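Side-chain contacts in ribokinase (Arabidopsis thaliana, PDB 6ILS), which phosphorylates D-ribose at O-5 with ATP, in a magnesium-dependent reaction, to give D-ribose 5-phosphate: residues 42-47 against 257-262; 282-287 against 306-311; 286-291 against 298-303. All blocks are in the same frame, centred on the assembly; numbering follows the deposited sequence.

Contact 1: 42-47 against 257-262. With ATP (adenosine-5'-triphosphate), chain E; RIB (alpha-D-ribofuranose), chain F.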
loop_
_atom_site.group_PDB
_atom_site.type_symbol
_atom_site.label_atom_id
_atom_site.label_comp_id
_atom_site.label_asym_id
_atom_site.label_seq_id
_atom_site.Cartn_x
_atom_site.Cartn_y
_atom_site.Cartn_z
ATOM N N GLY B 42 -5.609 -4.633 -16.416
ATOM C CA GLY B 42 -6.958 -5.100 -16.674
ATOM C C GLY B 42 -8.000 -4.122 -16.171
ATOM O O GLY B 42 -8.923 -3.782 -16.898
ATOM N N ALA B 43 -7.863 -3.682 -14.920
ATOM C CA ALA B 43 -8.833 -2.743 -14.362
ATOM C C ALA B 43 -8.789 -1.425 -15.143
ATOM O O ALA B 43 -9.828 -0.818 -15.380
ATOM C CB ALA B 43 -8.574 -2.496 -12.849
ATOM N N ASN B 44 -7.597 -0.994 -15.535
ATOM C CA ASN B 44 -7.463 0.236 -16.336
ATOM C C ASN B 44 -8.233 0.135 -17.633
ATOM O O ASN B 44 -8.939 1.058 -18.033
ATOM C CB ASN B 44 -6.003 0.544 -16.673
ATOM C CG ASN B 44 -5.216 1.035 -15.489
ATOM O OD1 ASN B 44 -5.775 1.381 -14.450
ATOM N ND2 ASN B 44 -3.899 1.117 -15.654
ATOM N N GLN B 45 -8.055 -0.983 -18.333
ATOM C CA GLN B 45 -8.719 -1.152 -19.619
ATOM C C GLN B 45 -10.232 -1.224 -19.468
ATOM O O GLN B 45 -10.964 -0.641 -20.276
ATOM C CB GLN B 45 -8.130 -2.381 -20.325
ATOM C CG GLN B 45 -6.682 -2.086 -20.693
ATOM C CD GLN B 45 -5.983 -3.221 -21.418
ATOM O OE1 GLN B 45 -6.618 -4.175 -21.870
ATOM N NE2 GLN B 45 -4.668 -3.116 -21.530
ATOM N N ALA B 46 -10.717 -1.897 -18.416
ATOM C CA ALA B 46 -12.148 -1.960 -18.173
ATOM C C ALA B 46 -12.696 -0.581 -17.813
ATOM O O ALA B 46 -13.758 -0.181 -18.298
ATOM C CB ALA B 46 -12.466 -2.962 -17.054
ATOM N N ALA B 47 -11.978 0.137 -16.947
ATOM C CA ALA B 47 -12.410 1.500 -16.604
ATOM C C ALA B 47 -12.520 2.389 -17.838
ATOM O O ALA B 47 -13.481 3.157 -17.992
ATOM C CB ALA B 47 -11.469 2.124 -15.595
ATOM N N ALA B 257 -1.909 5.295 -20.086
ATOM C CA ALA B 257 -2.195 5.762 -21.449
ATOM C C ALA B 257 -2.148 4.643 -22.488
ATOM O O ALA B 257 -2.937 4.634 -23.434
ATOM C CB ALA B 257 -1.235 6.874 -21.831
ATOM N N GLY B 258 -1.218 3.710 -22.339
ATOM C CA GLY B 258 -1.202 2.553 -23.214
ATOM C C GLY B 258 -2.459 1.719 -23.031
ATOM O O GLY B 258 -3.004 1.180 -23.989
ATOM N N ASP B 259 -2.912 1.601 -21.788
ATOM C CA ASP B 259 -4.143 0.875 -21.498
ATOM C C ASP B 259 -5.337 1.562 -22.131
ATOM O O ASP B 259 -6.220 0.909 -22.697
ATOM C CB ASP B 259 -4.352 0.751 -19.987
ATOM C CG ASP B 259 -3.278 -0.100 -19.326
ATOM O OD1 ASP B 259 -2.921 -1.131 -19.926
ATOM O OD2 ASP B 259 -2.789 0.274 -18.235
ATOM N N THR B 260 -5.349 2.890 -22.042
ATOM C CA THR B 260 -6.403 3.695 -22.640
ATOM C C THR B 260 -6.409 3.505 -24.153
ATOM O O THR B 260 -7.466 3.311 -24.777
ATOM C CB THR B 260 -6.194 5.172 -22.294
ATOM O OG1 THR B 260 -6.320 5.339 -20.866
ATOM C CG2 THR B 260 -7.208 6.039 -23.002
ATOM N N PHE B 261 -5.217 3.564 -24.741
ATOM C CA PHE B 261 -5.086 3.413 -26.193
ATOM C C PHE B 261 -5.711 2.091 -26.644
ATOM O O PHE B 261 -6.524 2.038 -27.574
ATOM C CB PHE B 261 -3.614 3.481 -26.626
ATOM C CG PHE B 261 -3.439 3.449 -28.132
ATOM C CD1 PHE B 261 -3.356 2.245 -28.818
ATOM C CD2 PHE B 261 -3.403 4.625 -28.854
ATOM C CE1 PHE B 261 -3.225 2.216 -30.206
ATOM C CE2 PHE B 261 -3.269 4.609 -30.243
ATOM C CZ PHE B 261 -3.189 3.394 -30.921
ATOM N N THR B 262 -5.325 1.019 -25.964
ATOM C CA THR B 262 -5.750 -0.321 -26.375
ATOM C C THR B 262 -7.246 -0.522 -26.156
ATOM O O THR B 262 -7.954 -1.012 -27.031
ATOM C CB THR B 262 -4.955 -1.414 -25.605
ATOM O OG1 THR B 262 -3.553 -1.166 -25.760
ATOM C CG2 THR B 262 -5.282 -2.786 -26.160
HETATM P PG ATP E . 2.683 1.334 -23.462
HETATM O O1G ATP E . 2.018 0.050 -23.803
HETATM O O2G ATP E . 2.064 1.945 -22.214
HETATM O O3G ATP E . 4.139 1.133 -23.171
HETATM P PB ATP E . 3.607 3.281 -25.268
HETATM O O1B ATP E . 3.083 3.985 -26.442
HETATM O O2B ATP E . 4.810 2.574 -25.696
HETATM O O3B ATP E . 2.501 2.280 -24.745
HETATM P PA ATP E . 3.797 5.743 -23.731
HETATM O O1A ATP E . 4.937 6.552 -24.339
HETATM O O2A ATP E . 3.739 5.977 -22.243
HETATM O O3A ATP E . 4.030 4.200 -24.009
HETATM O "O5'" ATP E . 2.443 6.218 -24.358
HETATM C "C5'" ATP E . 1.238 5.549 -24.045
HETATM C "C4'" ATP E . 0.114 6.113 -25.012
HETATM O "O4'" ATP E . 0.037 7.648 -24.857
HETATM C "C3'" ATP E . 0.448 5.892 -26.211
HETATM O "O3'" ATP E . -0.714 5.579 -27.001
HETATM C "C2'" ATP E . 1.115 7.295 -26.793
HETATM O "O2'" ATP E . 0.983 7.262 -28.243
HETATM C "C1'" ATP E . 0.491 8.238 -26.216
HETATM N N9 ATP E . 1.418 9.330 -25.864
HETATM C C8 ATP E . 2.649 9.489 -25.293
HETATM N N7 ATP E . 2.925 10.822 -25.275
HETATM C C5 ATP E . 1.857 11.485 -25.827
HETATM C C6 ATP E . 1.620 12.840 -26.050
HETATM N N6 ATP E . 2.481 13.948 -25.744
HETATM N N1 ATP E . 0.478 13.221 -26.621
HETATM C C2 ATP E . -0.471 12.286 -26.977
HETATM N N3 ATP E . -0.255 10.963 -26.762
HETATM C C4 ATP E . 0.923 10.567 -26.186
HETATM O O5 RIB F . -0.436 0.137 -17.371
HETATM C C5 RIB F . -0.556 0.627 -16.062
HETATM C C4 RIB F . -0.540 -0.418 -15.146
HETATM O O4 RIB F . 0.660 -1.318 -15.306
HETATM C C3 RIB F . -0.304 0.256 -13.726
HETATM O O3 RIB F . -1.650 0.663 -13.180
HETATM C C2 RIB F . 0.373 -0.559 -13.052
HETATM O O2 RIB F . -0.384 -1.167 -11.932
HETATM C C1 RIB F . 0.930 -1.735 -14.096
HETATM O O1 RIB F . 0.294 -2.935 -13.847
#

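Contact 2: 282-287 against 306-311. With ATP (adenosine-5'-triphosphate), chain E.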
loop_
_atom_site.group_PDB
_atom_site.type_symbol
_atom_site.label_atom_id
_atom_site.label_comp_id
_atom_site.label_asym_id
_atom_site.label_seq_id
_atom_site.Cartn_x
_atom_site.Cartn_y
_atom_site.Cartn_z
ATOM N N ALA B 282 -8.402 5.901 -30.703
ATOM C CA ALA B 282 -7.455 5.467 -29.675
ATOM C C ALA B 282 -6.405 6.529 -29.363
ATOM O O ALA B 282 -6.086 6.781 -28.198
ATOM C CB ALA B 282 -6.757 4.127 -30.111
ATOM N N ALA B 283 -5.866 7.162 -30.407
ATOM C CA ALA B 283 -4.851 8.197 -30.216
ATOM C C ALA B 283 -5.411 9.384 -29.444
ATOM O O ALA B 283 -4.738 9.945 -28.581
ATOM C CB ALA B 283 -4.307 8.639 -31.560
ATOM N N ALA B 284 -6.642 9.763 -29.757
ATOM C CA ALA B 284 -7.291 10.877 -29.066
ATOM C C ALA B 284 -7.508 10.531 -27.605
ATOM O O ALA B 284 -7.274 11.356 -26.724
ATOM C CB ALA B 284 -8.621 11.223 -29.740
ATOM N N ALA B 285 -7.908 9.293 -27.330
ATOM C CA ALA B 285 -8.207 8.938 -25.941
ATOM C C ALA B 285 -6.927 8.897 -25.129
ATOM O O ALA B 285 -6.900 9.384 -24.001
ATOM C CB ALA B 285 -8.946 7.607 -25.861
ATOM N N ALA B 286 -5.853 8.338 -25.694
ATOM C CA ALA B 286 -4.559 8.328 -25.002
ATOM C C ALA B 286 -4.023 9.758 -24.784
ATOM O O ALA B 286 -3.398 10.042 -23.772
ATOM C CB ALA B 286 -3.530 7.500 -25.786
ATOM N N SER B 287 -4.247 10.636 -25.756
ATOM C CA SER B 287 -3.850 12.057 -25.624
ATOM C C SER B 287 -4.463 12.701 -24.387
ATOM O O SER B 287 -3.783 13.393 -23.614
ATOM C CB SER B 287 -4.279 12.851 -26.860
ATOM O OG SER B 287 -3.689 14.143 -26.844
ATOM N N LEU B 306 -14.402 12.437 -28.733
ATOM C CA LEU B 306 -14.975 12.865 -30.028
ATOM C C LEU B 306 -14.685 14.354 -30.270
ATOM O O LEU B 306 -14.460 14.702 -31.392
ATOM C CB LEU B 306 -16.473 12.574 -30.049
ATOM C CG LEU B 306 -16.865 11.101 -30.028
ATOM C CD1 LEU B 306 -18.370 10.952 -30.058
ATOM C CD2 LEU B 306 -16.242 10.357 -31.189
ATOM N N LYS B 307 -14.687 15.173 -29.230
ATOM C CA LYS B 307 -14.416 16.619 -29.414
ATOM C C LYS B 307 -12.962 16.787 -29.846
ATOM O O LYS B 307 -12.719 17.547 -30.721
ATOM C CB LYS B 307 -14.718 17.402 -28.142
ATOM C CG LYS B 307 -14.720 18.913 -28.292
ATOM C CD LYS B 307 -14.851 19.650 -26.983
ATOM C CE LYS B 307 -15.067 21.146 -27.116
ATOM N NZ LYS B 307 -14.467 21.914 -26.003
ATOM N N LEU B 308 -12.050 16.054 -29.228
ATOM C CA LEU B 308 -10.653 16.206 -29.626
ATOM C C LEU B 308 -10.488 15.765 -31.075
ATOM O O LEU B 308 -9.749 16.380 -31.836
ATOM C CB LEU B 308 -9.728 15.404 -28.700
ATOM C CG LEU B 308 -8.218 15.561 -28.895
ATOM C CD1 LEU B 308 -7.744 17.055 -28.854
ATOM C CD2 LEU B 308 -7.474 14.743 -27.848
ATOM N N LEU B 309 -11.202 14.717 -31.467
ATOM C CA LEU B 309 -11.156 14.242 -32.859
ATOM C C LEU B 309 -11.673 15.265 -33.851
ATOM O O LEU B 309 -11.124 15.433 -34.936
ATOM C CB LEU B 309 -11.973 12.958 -33.013
ATOM C CG LEU B 309 -11.327 11.707 -32.426
ATOM C CD1 LEU B 309 -12.295 10.518 -32.516
ATOM C CD2 LEU B 309 -10.058 11.407 -33.174
ATOM N N LYS B 310 -12.764 15.918 -33.483
ATOM C CA LYS B 310 -13.351 16.941 -34.323
ATOM C C LYS B 310 -12.338 18.039 -34.602
ATOM O O LYS B 310 -12.200 18.482 -35.739
ATOM C CB LYS B 310 -14.590 17.527 -33.651
ATOM C CG LYS B 310 -15.386 18.466 -34.536
ATOM C CD LYS B 310 -16.608 19.004 -33.809
ATOM C CE LYS B 310 -17.317 20.052 -34.649
ATOM N NZ LYS B 310 -18.471 20.651 -33.920
ATOM N N PHE B 311 -11.615 18.453 -33.563
ATOM C CA PHE B 311 -10.810 19.675 -33.658
ATOM C C PHE B 311 -9.315 19.467 -33.902
ATOM O O PHE B 311 -8.568 20.447 -34.022
ATOM C CB PHE B 311 -11.039 20.519 -32.398
ATOM C CG PHE B 311 -12.426 21.084 -32.325
ATOM C CD1 PHE B 311 -12.975 21.732 -33.430
ATOM C CD2 PHE B 311 -13.205 20.925 -31.191
ATOM C CE1 PHE B 311 -14.272 22.237 -33.390
ATOM C CE2 PHE B 311 -14.502 21.431 -31.145
ATOM C CZ PHE B 311 -15.033 22.081 -32.249
HETATM P PG ATP E . 2.683 1.334 -23.462
HETATM O O1G ATP E . 2.018 0.050 -23.803
HETATM O O2G ATP E . 2.064 1.945 -22.214
HETATM O O3G ATP E . 4.139 1.133 -23.171
HETATM P PB ATP E . 3.607 3.281 -25.268
HETATM O O1B ATP E . 3.083 3.985 -26.442
HETATM O O2B ATP E . 4.810 2.574 -25.696
HETATM O O3B ATP E . 2.501 2.280 -24.745
HETATM P PA ATP E . 3.797 5.743 -23.731
HETATM O O1A ATP E . 4.937 6.552 -24.339
HETATM O O2A ATP E . 3.739 5.977 -22.243
HETATM O O3A ATP E . 4.030 4.200 -24.009
HETATM O "O5'" ATP E . 2.443 6.218 -24.358
HETATM C "C5'" ATP E . 1.238 5.549 -24.045
HETATM C "C4'" ATP E . 0.114 6.113 -25.012
HETATM O "O4'" ATP E . 0.037 7.648 -24.857
HETATM C "C3'" ATP E . 0.448 5.892 -26.211
HETATM O "O3'" ATP E . -0.714 5.579 -27.001
HETATM C "C2'" ATP E . 1.115 7.295 -26.793
HETATM O "O2'" ATP E . 0.983 7.262 -28.243
HETATM C "C1'" ATP E . 0.491 8.238 -26.216
HETATM N N9 ATP E . 1.418 9.330 -25.864
HETATM C C8 ATP E . 2.649 9.489 -25.293
HETATM N N7 ATP E . 2.925 10.822 -25.275
HETATM C C5 ATP E . 1.857 11.485 -25.827
HETATM C C6 ATP E . 1.620 12.840 -26.050
HETATM N N6 ATP E . 2.481 13.948 -25.744
HETATM N N1 ATP E . 0.478 13.221 -26.621
HETATM C C2 ATP E . -0.471 12.286 -26.977
HETATM N N3 ATP E . -0.255 10.963 -26.762
HETATM C C4 ATP E . 0.923 10.567 -26.186
#

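Contact 3: 286-291 against 298-303. With NA (sodium ion), chain G; ATP (adenosine-5'-triphosphate), chain E.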
loop_
_atom_site.group_PDB
_atom_site.type_symbol
_atom_site.label_atom_id
_atom_site.label_comp_id
_atom_site.label_asym_id
_atom_site.label_seq_id
_atom_site.Cartn_x
_atom_site.Cartn_y
_atom_site.Cartn_z
ATOM N N ALA B 286 -5.853 8.338 -25.694
ATOM C CA ALA B 286 -4.559 8.328 -25.002
ATOM C C ALA B 286 -4.023 9.758 -24.784
ATOM O O ALA B 286 -3.398 10.042 -23.772
ATOM C CB ALA B 286 -3.530 7.500 -25.786
ATOM N N SER B 287 -4.247 10.636 -25.756
ATOM C CA SER B 287 -3.850 12.057 -25.624
ATOM C C SER B 287 -4.463 12.701 -24.387
ATOM O O SER B 287 -3.783 13.393 -23.614
ATOM C CB SER B 287 -4.279 12.851 -26.860
ATOM O OG SER B 287 -3.689 14.143 -26.844
ATOM N N LEU B 288 -5.759 12.488 -24.210
ATOM C CA LEU B 288 -6.445 13.050 -23.045
ATOM C C LEU B 288 -5.948 12.440 -21.732
ATOM O O LEU B 288 -5.771 13.152 -20.728
ATOM C CB LEU B 288 -7.944 12.862 -23.183
ATOM C CG LEU B 288 -8.538 13.657 -24.346
ATOM C CD1 LEU B 288 -9.998 13.303 -24.556
ATOM C CD2 LEU B 288 -8.372 15.167 -24.103
ATOM N N CYS B 289 -5.730 11.127 -21.753
ATOM C CA CYS B 289 -5.228 10.393 -20.589
ATOM C C CYS B 289 -3.929 10.969 -20.023
ATOM O O CYS B 289 -3.750 11.011 -18.810
ATOM C CB CYS B 289 -5.021 8.913 -20.951
ATOM S SG CYS B 289 -4.280 7.900 -19.640
ATOM N N VAL B 290 -3.011 11.390 -20.884
ATOM C CA VAL B 290 -1.703 11.800 -20.394
ATOM C C VAL B 290 -1.750 13.194 -19.779
ATOM O O VAL B 290 -0.758 13.651 -19.223
ATOM C CB VAL B 290 -0.612 11.776 -21.501
ATOM C CG1 VAL B 290 -0.510 10.369 -22.140
ATOM C CG2 VAL B 290 -0.858 12.836 -22.565
ATOM N N GLN B 291 -2.900 13.860 -19.869
ATOM C CA GLN B 291 -2.988 15.230 -19.368
ATOM C C GLN B 291 -3.552 15.312 -17.950
ATOM O O GLN B 291 -3.747 16.405 -17.418
ATOM C CB GLN B 291 -3.811 16.073 -20.339
ATOM C CG GLN B 291 -3.262 15.988 -21.763
ATOM C CD GLN B 291 -3.926 16.934 -22.724
ATOM O OE1 GLN B 291 -4.006 18.135 -22.472
ATOM N NE2 GLN B 291 -4.410 16.402 -23.844
ATOM N N SER B 298 -7.737 9.407 -14.833
ATOM C CA SER B 298 -7.448 10.167 -16.046
ATOM C C SER B 298 -8.239 9.704 -17.274
ATOM O O SER B 298 -8.127 10.303 -18.346
ATOM C CB SER B 298 -5.953 10.090 -16.384
ATOM O OG SER B 298 -5.625 8.781 -16.824
ATOM N N MET B 299 -9.000 8.632 -17.135
ATOM C CA MET B 299 -9.729 8.105 -18.308
ATOM C C MET B 299 -10.748 9.122 -18.812
ATOM O O MET B 299 -11.527 9.600 -18.037
ATOM C CB MET B 299 -10.415 6.775 -18.046
ATOM C CG MET B 299 -10.080 5.785 -19.117
ATOM S SD MET B 299 -8.458 5.153 -18.782
ATOM C CE MET B 299 -8.819 4.488 -17.177
ATOM N N PRO B 300 -10.774 9.423 -20.117
ATOM C CA PRO B 300 -11.692 10.405 -20.629
ATOM C C PRO B 300 -13.085 9.868 -20.960
ATOM O O PRO B 300 -13.236 8.751 -21.236
ATOM C CB PRO B 300 -10.995 10.821 -21.920
ATOM C CG PRO B 300 -10.365 9.555 -22.395
ATOM C CD PRO B 300 -9.900 8.877 -21.136
ATOM N N ASP B 301 -14.074 10.752 -20.940
ATOM C CA ASP B 301 -15.427 10.339 -21.373
ATOM C C ASP B 301 -15.486 10.372 -22.900
ATOM O O ASP B 301 -14.700 11.049 -23.495
ATOM C CB ASP B 301 -16.540 11.155 -20.718
ATOM C CG ASP B 301 -16.581 12.610 -21.122
ATOM O OD1 ASP B 301 -15.846 12.998 -22.027
ATOM O OD2 ASP B 301 -17.346 13.332 -20.502
ATOM N N ARG B 302 -16.446 9.666 -23.474
ATOM C CA ARG B 302 -16.567 9.573 -24.938
ATOM C C ARG B 302 -16.699 10.948 -25.606
ATOM O O ARG B 302 -16.062 11.154 -26.599
ATOM C CB ARG B 302 -17.733 8.687 -25.356
ATOM C CG ARG B 302 -17.851 8.662 -26.864
ATOM C CD ARG B 302 -18.980 7.873 -27.436
ATOM N NE ARG B 302 -18.686 6.544 -27.025
ATOM C CZ ARG B 302 -18.469 5.568 -27.850
ATOM N NH1 ARG B 302 -18.573 5.762 -29.149
ATOM N NH2 ARG B 302 -18.215 4.389 -27.355
ATOM N N LYS B 303 -17.531 11.829 -25.068
ATOM C CA LYS B 303 -17.731 13.159 -25.705
ATOM C C LYS B 303 -16.395 13.885 -25.865
ATOM O O LYS B 303 -16.201 14.504 -26.871
ATOM C CB LYS B 303 -18.627 14.075 -24.869
ATOM C CG LYS B 303 -19.780 13.432 -24.146
ATOM C CD LYS B 303 -20.608 14.422 -23.364
ATOM C CE LYS B 303 -20.602 14.150 -21.883
ATOM N NZ LYS B 303 -19.532 14.909 -21.214
HETATM NA NA NA G . -2.682 9.561 -16.833
HETATM P PG ATP E . 2.683 1.334 -23.462
HETATM O O1G ATP E . 2.018 0.050 -23.803
HETATM O O2G ATP E . 2.064 1.945 -22.214
HETATM O O3G ATP E . 4.139 1.133 -23.171
HETATM P PB ATP E . 3.607 3.281 -25.268
HETATM O O1B ATP E . 3.083 3.985 -26.442
HETATM O O2B ATP E . 4.810 2.574 -25.696
HETATM O O3B ATP E . 2.501 2.280 -24.745
HETATM P PA ATP E . 3.797 5.743 -23.731
HETATM O O1A ATP E . 4.937 6.552 -24.339
HETATM O O2A ATP E . 3.739 5.977 -22.243
HETATM O O3A ATP E . 4.030 4.200 -24.009
HETATM O "O5'" ATP E . 2.443 6.218 -24.358
HETATM C "C5'" ATP E . 1.238 5.549 -24.045
HETATM C "C4'" ATP E . 0.114 6.113 -25.012
HETATM O "O4'" ATP E . 0.037 7.648 -24.857
HETATM C "C3'" ATP E . 0.448 5.892 -26.211
HETATM O "O3'" ATP E . -0.714 5.579 -27.001
HETATM C "C2'" ATP E . 1.115 7.295 -26.793
HETATM O "O2'" ATP E . 0.983 7.262 -28.243
HETATM C "C1'" ATP E . 0.491 8.238 -26.216
HETATM N N9 ATP E . 1.418 9.330 -25.864
HETATM C C8 ATP E . 2.649 9.489 -25.293
HETATM N N7 ATP E . 2.925 10.822 -25.275
HETATM C C5 ATP E . 1.857 11.485 -25.827
HETATM C C6 ATP E . 1.620 12.840 -26.050
HETATM N N6 ATP E . 2.481 13.948 -25.744
HETATM N N1 ATP E . 0.478 13.221 -26.621
HETATM C C2 ATP E . -0.471 12.286 -26.977
HETATM N N3 ATP E . -0.255 10.963 -26.762
HETATM C C4 ATP E . 0.923 10.567 -26.186
HETATM O O HOH W 1 -8.704 12.705 -19.034
#

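Contact 1: 42-47 against 257-262
Asn44 and Gln45 of helix 41-51 both donate to the carboxylate of Asp259, the predicted proton acceptor. Asp259 ends the Gly-Ala-Gly-Asp motif of the PfkB fold, at the start of helix 257-270. The two short segments cross at -49°. Asp259 CB touches both partners, 3.7 Å from Asn44 CB and also 3.7 Å from Gln45 CG. CG stands anti to the carbonyl carbon (chi1 -65°), which points the carboxylate at the ribose. OD2 takes the ribose hydroxyl O5 at 2.5 Å. It also accepts from Asn44 ND2 at 2.9 Å in a nearly straight bond (176°). OD1 accepts from Gln45 NE2 at 3.1 Å. Both amides donate on the anti side, tilted out of the carboxylate plane. Asn44 ND2 also makes a weak bond to ribose O3. Gln45 OE1 is held by Gln142, so this amide is fixed at both ends. With an alanine here, the two amides would probably lose their common acceptor, and ribose O5 would lose the oxygen that orients it. The residue before Asp259 meets the nucleotide: Gly258 CA sits 3.5 Å from O2G of ATP. One turn on, Thr262 OG1 donates to Gly258 O at 3.0 Å, from the face of that carbonyl opposite to the one used by Thr262 N.

Contact 2: 282-287 against 306-311
Ala284 and Ser287 meet Leu308 and Leu309 without any ring or amide between them; the flat groups lie at the two outer ends of the contact. At one end is the Phe311 ring, with Lys310 CD resting on one face, 3.8 Å above the ring plane and offset toward the rim. At the other end is the adenine of ATP, whose C2 lies 3.6 Å from Ser287 CA.

Between them the contact is aliphatic, with no hydrogen bond across it. Leu308 CG is anti to the backbone N (chi1 -174°), and the side chain reaches for helix 275-289. Its CD2 methyl does the touching. It rests on the carbonyl oxygen Ala284 O at 3.6 Å and against Ser287 CB at 3.8 Å. The methyl thus touches two residues about one turn apart on the opposing helix. Leu309 is turned differently, with CG beside the backbone N and anti to the carbonyl carbon. Its CD2 comes within 3.7 Å of Ala284 CB, and its CG is almost as near. The small Ala284 methyl therefore meets both leucines, and the two segment axes approach to 9.0 Å.

Ser287 turns its polar end to a different partner, as OG is hydrogen-bonded to Ile246 O. Ile246 also touches Leu308, so the loop closes one flank. Arg280 binds Leu309 O and adds a polar tie between the same helices. On its far side, helix 275-289 faces the nucleotide, where Ala286 CB lies 3.6 Å from ATP O3'.

The segments run at 113° to each other. This is helix-on-helix packing in the alpha/beta fold of the PfkB kinases: the C-terminal helix 302-312 backs the helix that lines the ATP site.

Contact 3: 286-291 against 298-303
Cys289 and Ser298 meet beside the bound sodium ion, in the monovalent cation site of the ribokinase fold. Cys289 SG lies 3.2 Å from Ser298 OG. Cys289 O binds the metal at 2.7 Å. Backbone oxygens of Asp253, Thr255, Val292 and Gly294 complete the set. Ser298 OG lies 3.0 Å from the sodium ion, consistent with its predicted place in a potassium site. Its chi1 of 70° sets OG between the backbone N and the carbonyl carbon, on the ion's side. The main hydrogen-bond partner of this hydroxyl is Ala295 O, with Gly294 O as a second one.

Further out, Leu288 packs on Pro300, with CD1 3.8 Å from Pro300 CB. Leu288 CB lies against the same proline carbon, so the ring rests along the base of the leucine. A water joins the backbones as well, donating to Ser298 O at 2.6 Å and weakly to Leu288 O.

Each segment also has bonds of its own. Gln291 NE2 donates to Ser287 O at 3.1 Å, from above the carbonyl plane. Asp301 is the N-cap of helix 302-312, and its OD1 bonds Ser304 OG. Its other oxygen, OD2, is met from above the carboxylate plane by Lys303 NZ in a 2.8 Å salt bridge.

Along the chain, contact 1 closes before contacts 2 and 3 open, both of them on helix 275-289. Contacts 2 and 3 share Ala286 and Ser287, both join this helix to helix 302-312 or the turn leading into it, and their centres are about 8 Å apart. The centre of contact 1 is about 11 Å from that of contact 3 and 15 Å from that of contact 2. Helix 257-270 bridges the gap: Thr260 and Phe261 pack on helix 275-289, and Thr260 also touches Met299. All three contacts touch ATP. Two successive helices, 257-270 and 275-289, thus contribute between them to the sugar, cation and nucleotide sites.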